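Long-range contacts in glycosyl hydrolase BlGH5_18 (Bifidobacterium longum subsp. infantis, PDB 7LQX), which probably hydrolyses glycosidic bonds as a family GH5 enzyme serving the breakdown of N-glycans: residues H232-N237 / G278-V283; H199-S204 / L225-T230; D104-H109 / T140-L145; Q221-G226 / A263-P268; E50-I55 / Q97-Y102. One frame throughout, in Å; residues are numbered along the deposited sequence.

In the fold
Interactions 1, 2, 3 and 5 each include a strand or strand-end loop of the eight-stranded parallel barrel; interaction 4 joins segments outside it. Interactions 2 and 4 lie closest, their centres about 10 Å apart; they share Leu225 and Gly226, and His203 reaches Gln221. Strand 229-233 runs from interaction 2 into interaction 1, centres about 23 Å apart, where His232 packs against Ser204. The Trp234 side chain comes within about 4 Å (nearest atoms) of a bound 1,2-ethanediol, probably from the crystallisation liquor. His232 bonds Glu163 and Trp234 bonds Glu276, probably the two family-typical glutamates. Interaction 3 is about 14 Å from interaction 2 between centres, and segments 97-102 and 104-109 adjoin in sequence.

Interaction 1. Residues H232-N237 / G278-V283; sequences HSWVFN and GAPQNV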
# COMPACT_ATOMS: atom_id res chain seq x y z
N HIS A 232 -22.65 -11.70 2.89
CA HIS A 232 -21.92 -11.88 1.64
C HIS A 232 -21.90 -13.39 1.40
O HIS A 232 -21.19 -14.11 2.11
CB HIS A 232 -20.49 -11.35 1.72
CG HIS A 232 -20.40 -9.87 1.86
ND1 HIS A 232 -19.19 -9.21 1.89
CD2 HIS A 232 -21.35 -8.92 2.00
CE1 HIS A 232 -19.40 -7.91 2.02
NE2 HIS A 232 -20.70 -7.71 2.11
N SER A 233 -22.67 -13.86 0.43
CA SER A 233 -22.90 -15.29 0.23
C SER A 233 -22.07 -15.80 -0.94
O SER A 233 -22.33 -15.44 -2.09
CB SER A 233 -24.39 -15.55 -0.01
OG SER A 233 -24.62 -16.93 -0.17
N TRP A 234 -21.12 -16.69 -0.64
CA TRP A 234 -20.13 -17.17 -1.61
C TRP A 234 -20.00 -18.69 -1.53
O TRP A 234 -19.40 -19.22 -0.59
CB TRP A 234 -18.79 -16.49 -1.38
CG TRP A 234 -18.83 -15.07 -1.79
CD1 TRP A 234 -18.86 -13.96 -0.99
CD2 TRP A 234 -18.89 -14.58 -3.14
NE1 TRP A 234 -18.92 -12.82 -1.75
CE2 TRP A 234 -18.94 -13.18 -3.07
CE3 TRP A 234 -18.91 -15.20 -4.38
CZ2 TRP A 234 -18.99 -12.39 -4.21
CZ3 TRP A 234 -18.96 -14.41 -5.51
CH2 TRP A 234 -19.01 -13.02 -5.42
N VAL A 235 -20.54 -19.38 -2.54
CA VAL A 235 -20.63 -20.84 -2.51
C VAL A 235 -19.31 -21.53 -2.80
O VAL A 235 -19.26 -22.77 -2.74
CB VAL A 235 -21.75 -21.36 -3.43
CG1 VAL A 235 -23.12 -20.91 -2.89
CG2 VAL A 235 -21.56 -20.91 -4.88
N PHE A 236 -18.24 -20.79 -3.09
CA PHE A 236 -16.91 -21.39 -3.12
C PHE A 236 -16.36 -21.70 -1.72
O PHE A 236 -15.23 -22.18 -1.60
CB PHE A 236 -15.91 -20.53 -3.90
CG PHE A 236 -15.74 -19.12 -3.38
CD1 PHE A 236 -15.33 -18.86 -2.09
CD2 PHE A 236 -15.96 -18.04 -4.23
CE1 PHE A 236 -15.16 -17.56 -1.64
CE2 PHE A 236 -15.78 -16.75 -3.79
CZ PHE A 236 -15.38 -16.50 -2.51
N ASN A 237 -17.13 -21.44 -0.68
CA ASN A 237 -16.70 -21.66 0.69
C ASN A 237 -16.82 -23.11 1.14
O ASN A 237 -16.79 -23.37 2.35
CB ASN A 237 -17.53 -20.79 1.64
CG ASN A 237 -19.00 -21.21 1.70
OD1 ASN A 237 -19.43 -22.16 1.06
ND2 ASN A 237 -19.77 -20.48 2.50
N GLY A 278 -22.71 -13.64 -5.61
CA GLY A 278 -22.17 -13.83 -6.94
C GLY A 278 -22.19 -15.29 -7.34
O GLY A 278 -22.54 -16.16 -6.54
N ALA A 279 -21.80 -15.55 -8.59
CA ALA A 279 -21.86 -16.89 -9.18
C ALA A 279 -20.44 -17.31 -9.54
O ALA A 279 -20.04 -17.21 -10.71
CB ALA A 279 -22.76 -16.89 -10.41
N PRO A 280 -19.66 -17.80 -8.57
CA PRO A 280 -18.21 -17.93 -8.79
C PRO A 280 -17.84 -19.13 -9.65
O PRO A 280 -18.16 -20.28 -9.32
CB PRO A 280 -17.65 -18.06 -7.37
CG PRO A 280 -18.77 -18.67 -6.61
CD PRO A 280 -20.03 -18.07 -7.17
N GLN A 281 -17.08 -18.87 -10.71
CA GLN A 281 -16.75 -19.91 -11.68
C GLN A 281 -15.55 -20.75 -11.29
O GLN A 281 -15.13 -21.59 -12.08
CB GLN A 281 -16.61 -19.32 -13.09
CG GLN A 281 -17.97 -18.90 -13.63
CD GLN A 281 -17.92 -18.06 -14.87
OE1 GLN A 281 -18.70 -17.11 -15.02
NE2 GLN A 281 -17.01 -18.38 -15.77
N ASN A 282 -14.98 -20.57 -10.10
CA ASN A 282 -14.06 -21.58 -9.57
C ASN A 282 -14.81 -22.83 -9.13
O ASN A 282 -14.19 -23.89 -9.02
CB ASN A 282 -13.18 -21.02 -8.45
CG ASN A 282 -13.97 -20.40 -7.31
OD1 ASN A 282 -15.19 -20.24 -7.37
ND2 ASN A 282 -13.26 -20.04 -6.25
N VAL A 283 -16.12 -22.73 -8.92
CA VAL A 283 -16.93 -23.88 -8.55
C VAL A 283 -18.14 -24.09 -9.45
O VAL A 283 -18.63 -25.23 -9.55
CB VAL A 283 -17.36 -23.83 -7.06
CG1 VAL A 283 -16.12 -23.93 -6.16
CG2 VAL A 283 -18.16 -22.57 -6.76
O HOH W 1 -22.46 -17.40 -4.06
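Trp234 lays the six-membered part of its indole against the backbone of Gly278, with CZ3 3.6 Å from Gly278 CA. Gly278 N sits over one indole face, 3.7 Å above the plane and displaced toward the rim; it is buried and has no hydrogen-bond partner in the model. The absence of a side chain on Gly278 permits this closeness. Pro280 continues the tight part: its CG lies at the indole edge, its CD meets Val235 CG2 at 4.0 Å, and its CB meets the edge of the Phe236 ring at CD2, 3.6 Å away. Phe236 reaches it with CG held between backbone N and carbonyl carbon (chi1 58°). Val283 adds looser methyl contacts, CG1 to Phe236 CB at 4.1 Å. On the solvent side stands Asn282, whose amide plane is turned 77° from the Phe236 ring and whose OD1 only packs on Phe236 CB at 3.6 Å. No direct hydrogen bond crosses the contact. A water does the bridging instead, donating to Ser233 O and to Gly278 O (2.8 Å from the water) and accepting from Val235 N. The contact thus ties together two loops at the barrel rim, those following strands 229-233 and 272-277. Beyond them, helix 248-264 packs on Ser233 and Val235, helix 289-300 covers Val235 and Ala279, and Trp234 NE1 bonds Glu276 of strand 272-277.

Interaction 2. Residues H199-S204 / L225-T230; sequences HVALHS and LGDMTT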
# COMPACT_ATOMS: atom_id res chain seq x y z
N HIS A 199 -29.39 8.39 7.65
CA HIS A 199 -28.61 7.49 6.82
C HIS A 199 -28.34 6.21 7.58
O HIS A 199 -28.24 6.22 8.81
CB HIS A 199 -27.28 8.14 6.43
CG HIS A 199 -27.44 9.42 5.68
ND1 HIS A 199 -27.21 10.65 6.25
CD2 HIS A 199 -27.81 9.66 4.40
CE1 HIS A 199 -27.46 11.60 5.36
NE2 HIS A 199 -27.82 11.02 4.23
N VAL A 200 -28.21 5.10 6.86
CA VAL A 200 -27.86 3.85 7.51
C VAL A 200 -26.37 3.83 7.84
O VAL A 200 -25.53 4.43 7.14
CB VAL A 200 -28.26 2.60 6.71
CG1 VAL A 200 -29.79 2.54 6.55
CG2 VAL A 200 -27.55 2.53 5.37
N ALA A 201 -26.05 3.13 8.92
CA ALA A 201 -24.69 2.83 9.34
C ALA A 201 -24.62 1.32 9.52
O ALA A 201 -25.39 0.74 10.30
CB ALA A 201 -24.36 3.53 10.66
N LEU A 202 -23.70 0.69 8.80
CA LEU A 202 -23.60 -0.75 8.71
C LEU A 202 -22.16 -1.20 8.90
O LEU A 202 -21.22 -0.42 8.71
CB LEU A 202 -24.03 -1.26 7.32
CG LEU A 202 -25.35 -0.69 6.80
CD1 LEU A 202 -25.57 -1.00 5.34
CD2 LEU A 202 -26.51 -1.23 7.61
N HIS A 203 -21.99 -2.48 9.22
CA HIS A 203 -20.68 -3.11 9.16
C HIS A 203 -20.80 -4.43 8.41
O HIS A 203 -21.89 -5.00 8.29
CB HIS A 203 -20.03 -3.27 10.55
CG HIS A 203 -20.77 -4.19 11.45
ND1 HIS A 203 -20.37 -5.49 11.67
CD2 HIS A 203 -21.88 -4.00 12.20
CE1 HIS A 203 -21.21 -6.07 12.51
NE2 HIS A 203 -22.15 -5.19 12.83
N SER A 204 -19.67 -4.89 7.87
CA SER A 204 -19.64 -6.04 6.99
C SER A 204 -18.50 -6.98 7.35
O SER A 204 -17.34 -6.57 7.41
CB SER A 204 -19.45 -5.59 5.53
OG SER A 204 -18.90 -6.62 4.71
N LEU A 225 -25.53 -4.76 15.75
CA LEU A 225 -24.88 -3.47 15.60
C LEU A 225 -25.03 -3.00 14.16
O LEU A 225 -24.94 -3.80 13.23
CB LEU A 225 -23.41 -3.55 15.98
CG LEU A 225 -23.19 -3.91 17.46
CD1 LEU A 225 -21.69 -4.00 17.75
CD2 LEU A 225 -23.86 -2.92 18.41
N GLY A 226 -25.27 -1.70 13.99
CA GLY A 226 -25.62 -1.17 12.70
C GLY A 226 -27.08 -1.42 12.40
O GLY A 226 -27.77 -2.15 13.11
N ASP A 227 -27.57 -0.83 11.30
CA ASP A 227 -29.01 -0.80 11.04
C ASP A 227 -29.54 -2.04 10.34
O ASP A 227 -30.75 -2.30 10.42
CB ASP A 227 -29.35 0.43 10.20
CG ASP A 227 -29.18 1.71 10.97
OD1 ASP A 227 -29.72 1.81 12.09
OD2 ASP A 227 -28.51 2.64 10.47
N MSE A 228 -28.70 -2.80 9.65
CA MSE A 228 -29.15 -4.00 8.96
C MSE A 228 -28.05 -5.04 9.03
O MSE A 228 -26.87 -4.69 9.02
CB MSE A 228 -29.42 -3.73 7.48
CG MSE A 228 -30.43 -2.65 7.22
SE MSE A 228 -30.99 -2.56 5.37
CE MSE A 228 -29.51 -1.62 4.64
N THR A 229 -28.41 -6.31 9.02
CA THR A 229 -27.42 -7.35 8.88
C THR A 229 -26.95 -7.38 7.43
O THR A 229 -27.78 -7.42 6.52
CB THR A 229 -28.03 -8.71 9.20
OG1 THR A 229 -28.55 -8.68 10.53
CG2 THR A 229 -26.99 -9.81 9.07
N THR A 230 -25.65 -7.38 7.22
CA THR A 230 -25.11 -7.58 5.88
C THR A 230 -24.61 -9.01 5.77
O THR A 230 -24.00 -9.54 6.70
CB THR A 230 -23.97 -6.60 5.57
OG1 THR A 230 -22.88 -6.85 6.45
CG2 THR A 230 -24.43 -5.16 5.72
O HOH W 2 -23.88 -7.02 9.62
O HOH W 3 -24.58 -3.67 10.30
O HOH W 4 -20.99 -8.53 5.07
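Ala201 and Asp227 are joined by two hydrogen bonds that use both main-chain polar atoms of the alanine. Ala201 N donates to Asp227 OD2 at 2.9 Å and 163°, meeting the oxygen on its anti side, somewhat out of the carboxylate plane, and Asp227 N returns a bond to Ala201 O, also 2.9 Å long. With CG anti to the carbonyl carbon (chi1 -69°), OD2 faces Ala201 N; OD1 forms a salt bridge with Arg196. At the far end Thr230 OG1 donates to His203 O, 2.8 Å away and tilted 17° from the carbonyl plane. Between these two places the backbones part and waters fill in. One accepts from His203 N and lies within hydrogen-bonding distance of Leu225 O and Met228 O; another accepts from Thr230 N and lies near His203 O. A third sits at the Thr230 end, linking Ser204 OG to Thr230 OG1. The His203 ring presents its edge to Leu225 O, while its ND1 bonds Glu205 and its NE2 bonds Gln221 O. Packing completes the contact: Leu202 CD2 lies 3.4 Å from the N of Met228, a selenomethionine, which is buried without a partner, and 3.8 Å from Met228 CB, and Leu202 CD1 meets Met228 CE at 4.0 Å. Gly226, at positive phi, passes with its CA 3.1 Å from Ala201 O. The fifth and sixth strands of the barrel thus meet here through one main-chain bond, two bonds that use side-chain oxygens, and bridging waters, not a regular ladder.

Interaction 3. Residues D104-H109 / T140-L145; sequences DVFQGH and TLVAEL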
# COMPACT_ATOMS: atom_id res chain seq x y z
N ASP A 104 -18.88 2.03 1.05
CA ASP A 104 -18.05 1.36 2.05
C ASP A 104 -16.82 2.23 2.29
O ASP A 104 -16.14 2.61 1.33
CB ASP A 104 -17.58 -0.00 1.56
CG ASP A 104 -18.60 -1.10 1.75
OD1 ASP A 104 -19.77 -0.92 1.36
OD2 ASP A 104 -18.21 -2.17 2.27
N VAL A 105 -16.49 2.51 3.56
CA VAL A 105 -15.48 3.53 3.83
C VAL A 105 -14.06 2.99 3.66
O VAL A 105 -13.24 3.63 2.99
CB VAL A 105 -15.65 4.20 5.21
CG1 VAL A 105 -14.54 5.23 5.43
CG2 VAL A 105 -17.02 4.84 5.31
N PHE A 106 -13.72 1.85 4.29
CA PHE A 106 -12.33 1.38 4.40
C PHE A 106 -12.09 0.11 3.59
O PHE A 106 -12.38 -0.99 4.06
CB PHE A 106 -11.95 1.11 5.86
CG PHE A 106 -12.01 2.31 6.76
CD1 PHE A 106 -11.03 3.29 6.70
CD2 PHE A 106 -13.05 2.46 7.67
CE1 PHE A 106 -11.10 4.40 7.53
CE2 PHE A 106 -13.12 3.57 8.49
CZ PHE A 106 -12.15 4.54 8.42
N GLN A 107 -11.50 0.27 2.41
CA GLN A 107 -10.97 -0.84 1.62
C GLN A 107 -9.47 -0.60 1.53
O GLN A 107 -9.04 0.23 0.73
CB GLN A 107 -11.60 -0.92 0.23
CG GLN A 107 -13.00 -1.49 0.22
CD GLN A 107 -14.00 -0.60 0.93
OE1 GLN A 107 -14.61 -1.00 1.92
NE2 GLN A 107 -14.18 0.60 0.42
N GLY A 108 -8.65 -1.31 2.32
CA GLY A 108 -9.05 -2.45 3.11
C GLY A 108 -8.77 -3.72 2.34
O GLY A 108 -7.62 -4.04 2.05
N HIS A 109 -9.82 -4.41 1.93
CA HIS A 109 -9.67 -5.68 1.22
C HIS A 109 -10.67 -5.76 0.08
O HIS A 109 -11.87 -5.59 0.29
CB HIS A 109 -9.90 -6.88 2.15
CG HIS A 109 -9.61 -8.18 1.49
ND1 HIS A 109 -8.32 -8.63 1.30
CD2 HIS A 109 -10.42 -9.09 0.90
CE1 HIS A 109 -8.36 -9.79 0.66
NE2 HIS A 109 -9.62 -10.09 0.41
N THR A 140 -12.08 10.20 12.05
CA THR A 140 -11.95 11.45 11.30
C THR A 140 -12.29 11.25 9.83
O THR A 140 -13.01 12.07 9.25
CB THR A 140 -10.53 12.01 11.47
OG1 THR A 140 -10.26 12.18 12.87
CG2 THR A 140 -10.40 13.33 10.77
N LEU A 141 -11.80 10.17 9.22
CA LEU A 141 -12.13 9.91 7.81
C LEU A 141 -13.63 9.65 7.63
O LEU A 141 -14.25 10.19 6.71
CB LEU A 141 -11.30 8.74 7.27
CG LEU A 141 -11.59 8.44 5.79
CD1 LEU A 141 -11.30 9.67 4.91
CD2 LEU A 141 -10.80 7.24 5.32
N VAL A 142 -14.23 8.82 8.49
CA VAL A 142 -15.67 8.59 8.39
C VAL A 142 -16.42 9.92 8.47
O VAL A 142 -17.32 10.19 7.68
CB VAL A 142 -16.16 7.60 9.46
CG1 VAL A 142 -17.68 7.45 9.38
CG2 VAL A 142 -15.51 6.26 9.32
N ALA A 143 -16.06 10.76 9.45
CA ALA A 143 -16.77 12.03 9.62
C ALA A 143 -16.60 12.93 8.41
O ALA A 143 -17.56 13.57 7.97
CB ALA A 143 -16.29 12.74 10.89
N GLU A 144 -15.39 13.01 7.86
CA GLU A 144 -15.15 13.90 6.73
C GLU A 144 -15.88 13.39 5.49
O GLU A 144 -16.55 14.16 4.79
CB GLU A 144 -13.66 14.01 6.45
CG GLU A 144 -12.88 14.66 7.57
N LEU A 145 -15.77 12.09 5.21
CA LEU A 145 -16.46 11.52 4.07
C LEU A 145 -17.97 11.61 4.24
O LEU A 145 -18.69 12.05 3.33
CB LEU A 145 -16.02 10.06 3.89
CG LEU A 145 -16.63 9.31 2.71
CD1 LEU A 145 -16.29 9.97 1.38
CD2 LEU A 145 -16.16 7.85 2.70
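In this eight-stranded beta/alpha barrel, the end of strand 100-104 and the loop after it pack on the outer helix 132-149, through Val105 and Phe106 on one side and Leu141, Val142 and Leu145 on the other. Val105 spreads its two methyls over the helix: CG1 meets Val142 CG2 at 4.1 Å, and CG2 meets Leu145 CD2 at 4.1 Å. With CG1 set opposite the backbone N (chi1 179°), the same methyl also sits 3.7 Å above the centre of the Phe106 ring. The ring in turn is received by two helix methyls, Leu141 CD2 at 3.6 Å from Phe106 CE1 and Val142 CG2 at 3.7 Å from Phe106 CE2. Leu141 and Phe106 run past each other in opposite senses, whereas Val142 meets the phenyl group at about a right angle. Trp69 adds an edge-to-face partner to the ring. Next along the loop, Gln107 NE2 bonds Asp104 O and Pro67 O, and its OE1 bonds Asn162 N. All five touching residues are buried; between these two segments the cohesion is apolar contact, with no hydrogen bond across.

Interaction 4. Residues Q221-G226 / A263-P268; sequences QAANLG and AFARNP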
# COMPACT_ATOMS: atom_id res chain seq x y z
N GLN A 221 -22.81 -9.34 17.01
CA GLN A 221 -22.47 -8.03 16.46
C GLN A 221 -23.09 -7.85 15.08
O GLN A 221 -23.65 -6.79 14.76
CB GLN A 221 -20.95 -7.88 16.33
CG GLN A 221 -20.17 -7.85 17.60
CD GLN A 221 -18.72 -8.23 17.37
OE1 GLN A 221 -18.34 -8.59 16.26
NE2 GLN A 221 -17.90 -8.17 18.41
N ALA A 222 -22.99 -8.87 14.23
CA ALA A 222 -23.47 -8.74 12.86
C ALA A 222 -24.97 -8.50 12.83
O ALA A 222 -25.46 -7.77 11.97
CB ALA A 222 -23.14 -10.00 12.06
N ALA A 223 -25.70 -9.10 13.76
CA ALA A 223 -27.16 -9.08 13.74
C ALA A 223 -27.76 -8.06 14.69
O ALA A 223 -28.99 -8.03 14.84
CB ALA A 223 -27.70 -10.49 14.02
N ASN A 224 -26.94 -7.22 15.32
CA ASN A 224 -27.47 -6.20 16.21
C ASN A 224 -26.81 -4.84 16.10
O ASN A 224 -27.48 -3.84 16.35
CB ASN A 224 -27.42 -6.67 17.67
CG ASN A 224 -28.31 -7.85 17.90
OD1 ASN A 224 -29.52 -7.70 18.11
ND2 ASN A 224 -27.75 -9.03 17.81
N LEU A 225 -25.53 -4.76 15.75
CA LEU A 225 -24.88 -3.47 15.60
C LEU A 225 -25.03 -3.00 14.16
O LEU A 225 -24.94 -3.80 13.23
CB LEU A 225 -23.41 -3.55 15.98
CG LEU A 225 -23.19 -3.91 17.46
CD1 LEU A 225 -21.69 -4.00 17.75
CD2 LEU A 225 -23.86 -2.92 18.41
N GLY A 226 -25.27 -1.70 13.99
CA GLY A 226 -25.62 -1.17 12.70
C GLY A 226 -27.08 -1.42 12.40
O GLY A 226 -27.77 -2.15 13.11
N ALA A 263 -31.43 -15.74 13.81
CA ALA A 263 -31.35 -16.36 15.12
C ALA A 263 -30.78 -15.40 16.15
O ALA A 263 -31.15 -15.45 17.33
CB ALA A 263 -30.48 -17.61 15.06
N PHE A 264 -29.87 -14.52 15.73
CA PHE A 264 -29.12 -13.67 16.64
C PHE A 264 -29.63 -12.24 16.73
O PHE A 264 -29.18 -11.50 17.60
CB PHE A 264 -27.62 -13.70 16.26
CG PHE A 264 -27.10 -15.10 16.16
CD1 PHE A 264 -26.77 -15.81 17.29
CD2 PHE A 264 -27.01 -15.73 14.93
CE1 PHE A 264 -26.34 -17.12 17.20
CE2 PHE A 264 -26.59 -17.03 14.83
CZ PHE A 264 -26.26 -17.73 15.96
N ALA A 265 -30.53 -11.84 15.84
CA ALA A 265 -31.06 -10.48 15.85
C ALA A 265 -32.07 -10.35 16.98
O ALA A 265 -33.07 -11.07 17.01
CB ALA A 265 -31.75 -10.19 14.52
N ARG A 266 -31.83 -9.41 17.90
CA ARG A 266 -32.80 -9.20 18.97
C ARG A 266 -34.05 -8.50 18.47
O ARG A 266 -35.12 -8.63 19.08
CB ARG A 266 -32.16 -8.39 20.10
CG ARG A 266 -30.97 -9.08 20.75
CD ARG A 266 -30.47 -8.34 21.97
NE ARG A 266 -29.93 -7.02 21.67
CZ ARG A 266 -28.66 -6.78 21.36
NH1 ARG A 266 -27.78 -7.77 21.32
NH2 ARG A 266 -28.26 -5.54 21.11
N ASN A 267 -33.95 -7.74 17.39
CA ASN A 267 -35.10 -7.06 16.80
C ASN A 267 -35.68 -7.97 15.73
O ASN A 267 -35.02 -8.19 14.70
CB ASN A 267 -34.65 -5.74 16.19
CG ASN A 267 -35.72 -5.10 15.30
OD1 ASN A 267 -36.89 -5.46 15.36
ND2 ASN A 267 -35.29 -4.16 14.47
N PRO A 268 -36.88 -8.52 15.91
CA PRO A 268 -37.40 -9.47 14.91
C PRO A 268 -37.72 -8.85 13.56
O PRO A 268 -37.96 -9.60 12.61
CB PRO A 268 -38.67 -10.03 15.58
CG PRO A 268 -39.10 -8.95 16.49
CD PRO A 268 -37.83 -8.33 17.03
O HOH W 5 -31.50 -6.80 15.98
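Asn224 grips 263-268 with both ends of its amide. OD1 accepts from Arg266 N at 2.9 Å and 169°, in the carbonyl plane and on a lone pair, while ND2 donates to Phe264 O at 2.9 Å. The same nitrogen also bonds Val220 O within its own helix, so the amide is fixed in rotation by three bonds. Arg266 then folds back over it: the chain bends at chi3 (-65°), and the guanidinium lies flat on the amide, the planes 6° apart, with Asn224 OD1 3.5 Å beneath its centre. Arg266 is exposed and touches a crystal neighbour, so its pose may owe something to the lattice; the positive group may polarise the carbonyl. In the beta/alpha barrel fold, 221-226 covers the last turn of helix 219-224 and the start of the loop leading to strand 229-233; residues 263-268 form the exit from helix 248-264. Ala223 supplies the apolar part. Its CB rests 3.9 Å from Phe264 CB and touches the Ala265 backbone, and its carbonyl oxygen receives a CA-H...O contact from Ala265 CA at 3.4 Å. A water donates to Ala223 O and accepts from Asn267 N.

Interaction 5. Residues E50-I55 / Q97-Y102; sequences EDMRRI and QGMDAY
Met52, a selenomethionine, is the first residue of 50-55 to touch 97-102: its CB meets Gln97 CG at 3.6 Å. Beyond CB the chain bends at chi2 (-70°), and SE comes within 3.7 Å of Met99 CE, so two selenomethionines cross with the methyl end of one at the heavy atom of the other. The same methyl also approaches Met52 O, at 3.4 Å. Arg53 follows with its aliphatic root, CB lying 3.7 Å from Gln97 OE1. Its CG is set opposite the backbone N (chi1 -176°), and the guanidinium leads back along the helix to Glu50, which it holds side-on through NE and NH2, the latter 2.7 Å from Glu50 OE2. Arg54 joins this network with NE 2.6 Å from the same Glu50 OE2, an oxygen that thus takes three N-H groups. The salt-bridge network lies within 50-55, and no hydrogen bond crosses to 97-102. Last comes Ile55, whose CG2 packs against Met99 SE at 3.7 Å. Gln97 follows helix 81-96, which ends in a Schellman motif with Gly98 as its C-prime residue, and this turn brings Met99 against helix 45-57 and the chain to strand 100-104. Around the buried part, Val63 of strand 62-65 touches Met52 and Met99, helix 81-96 touches Met52, and Val28 of strand 25-29 touches Ile55, which places helix 45-57 against the outside of the barrel.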
# COMPACT_ATOMS: atom_id res chain seq x y z
N GLU A 50 -21.72 6.26 -18.19
CA GLU A 50 -22.16 5.18 -19.06
C GLU A 50 -22.37 3.89 -18.27
O GLU A 50 -23.38 3.19 -18.47
CB GLU A 50 -21.16 4.96 -20.19
CG GLU A 50 -21.61 3.89 -21.17
CD GLU A 50 -22.89 4.24 -21.90
OE1 GLU A 50 -23.37 5.40 -21.81
OE2 GLU A 50 -23.43 3.35 -22.58
N ASP A 51 -21.44 3.55 -17.38
CA ASP A 51 -21.60 2.38 -16.52
C ASP A 51 -22.92 2.46 -15.76
O ASP A 51 -23.69 1.49 -15.69
CB ASP A 51 -20.47 2.29 -15.49
CG ASP A 51 -19.15 1.82 -16.07
OD1 ASP A 51 -19.07 1.44 -17.26
OD2 ASP A 51 -18.17 1.84 -15.28
N MSE A 52 -23.20 3.62 -15.18
CA MSE A 52 -24.39 3.80 -14.36
C MSE A 52 -25.66 3.76 -15.18
O MSE A 52 -26.69 3.25 -14.73
CB MSE A 52 -24.32 5.12 -13.60
CG MSE A 52 -23.23 5.17 -12.57
SE MSE A 52 -23.52 4.04 -11.05
CE MSE A 52 -21.98 4.62 -9.99
N ARG A 53 -25.61 4.34 -16.39
CA ARG A 53 -26.76 4.27 -17.28
C ARG A 53 -27.12 2.82 -17.59
O ARG A 53 -28.29 2.42 -17.52
CB ARG A 53 -26.46 5.04 -18.57
CG ARG A 53 -27.64 5.13 -19.53
CD ARG A 53 -27.24 5.77 -20.85
NE ARG A 53 -26.40 4.89 -21.65
CZ ARG A 53 -26.87 3.92 -22.44
NH1 ARG A 53 -28.17 3.71 -22.53
NH2 ARG A 53 -26.03 3.16 -23.13
N ARG A 54 -26.11 2.00 -17.90
CA ARG A 54 -26.38 0.61 -18.24
C ARG A 54 -26.86 -0.19 -17.03
O ARG A 54 -27.75 -1.04 -17.15
CB ARG A 54 -25.13 -0.00 -18.86
CG ARG A 54 -24.78 0.68 -20.18
CD ARG A 54 -23.72 -0.04 -20.99
NE ARG A 54 -23.26 0.80 -22.10
CZ ARG A 54 -22.46 0.38 -23.07
NH1 ARG A 54 -22.10 1.22 -24.03
NH2 ARG A 54 -22.03 -0.87 -23.09
N ILE A 55 -26.30 0.09 -15.85
CA ILE A 55 -26.77 -0.55 -14.63
C ILE A 55 -28.23 -0.18 -14.36
O ILE A 55 -29.06 -1.05 -14.07
CB ILE A 55 -25.86 -0.15 -13.45
CG1 ILE A 55 -24.48 -0.80 -13.63
CG2 ILE A 55 -26.50 -0.55 -12.12
CD1 ILE A 55 -23.41 -0.17 -12.76
N GLN A 97 -28.35 9.17 -12.55
CA GLN A 97 -28.79 8.05 -13.35
C GLN A 97 -29.88 7.24 -12.67
O GLN A 97 -30.14 6.10 -13.07
CB GLN A 97 -27.59 7.16 -13.73
CG GLN A 97 -26.50 7.90 -14.51
CD GLN A 97 -27.00 8.46 -15.83
OE1 GLN A 97 -27.78 7.83 -16.54
NE2 GLN A 97 -26.56 9.67 -16.16
N GLY A 98 -30.52 7.81 -11.64
CA GLY A 98 -31.75 7.26 -11.09
C GLY A 98 -31.60 6.29 -9.94
O GLY A 98 -32.57 5.58 -9.63
N MSE A 99 -30.45 6.25 -9.29
CA MSE A 99 -30.19 5.23 -8.28
C MSE A 99 -29.66 5.79 -6.97
O MSE A 99 -29.03 6.85 -6.93
CB MSE A 99 -29.19 4.21 -8.83
CG MSE A 99 -29.70 3.50 -10.06
SE MSE A 99 -28.52 2.13 -10.68
CE MSE A 99 -27.10 3.25 -11.31
N ASP A 100 -29.91 5.04 -5.89
CA ASP A 100 -29.30 5.32 -4.60
C ASP A 100 -27.88 4.76 -4.56
O ASP A 100 -27.51 3.90 -5.36
CB ASP A 100 -30.13 4.68 -3.49
CG ASP A 100 -31.50 5.30 -3.37
OD1 ASP A 100 -31.57 6.54 -3.33
OD2 ASP A 100 -32.49 4.55 -3.36
N ALA A 101 -27.08 5.29 -3.64
CA ALA A 101 -25.72 4.81 -3.47
C ALA A 101 -25.44 4.54 -2.00
O ALA A 101 -25.82 5.33 -1.13
CB ALA A 101 -24.71 5.83 -4.01
N TYR A 102 -24.82 3.40 -1.74
CA TYR A 102 -24.28 3.01 -0.44
C TYR A 102 -22.76 2.94 -0.59
O TYR A 102 -22.26 2.44 -1.60
CB TYR A 102 -24.85 1.64 -0.04
CG TYR A 102 -26.34 1.68 0.18
CD1 TYR A 102 -27.21 1.62 -0.88
CD2 TYR A 102 -26.87 1.83 1.46
CE1 TYR A 102 -28.58 1.69 -0.70
CE2 TYR A 102 -28.24 1.90 1.66
CZ TYR A 102 -29.09 1.83 0.58
OH TYR A 102 -30.46 1.91 0.76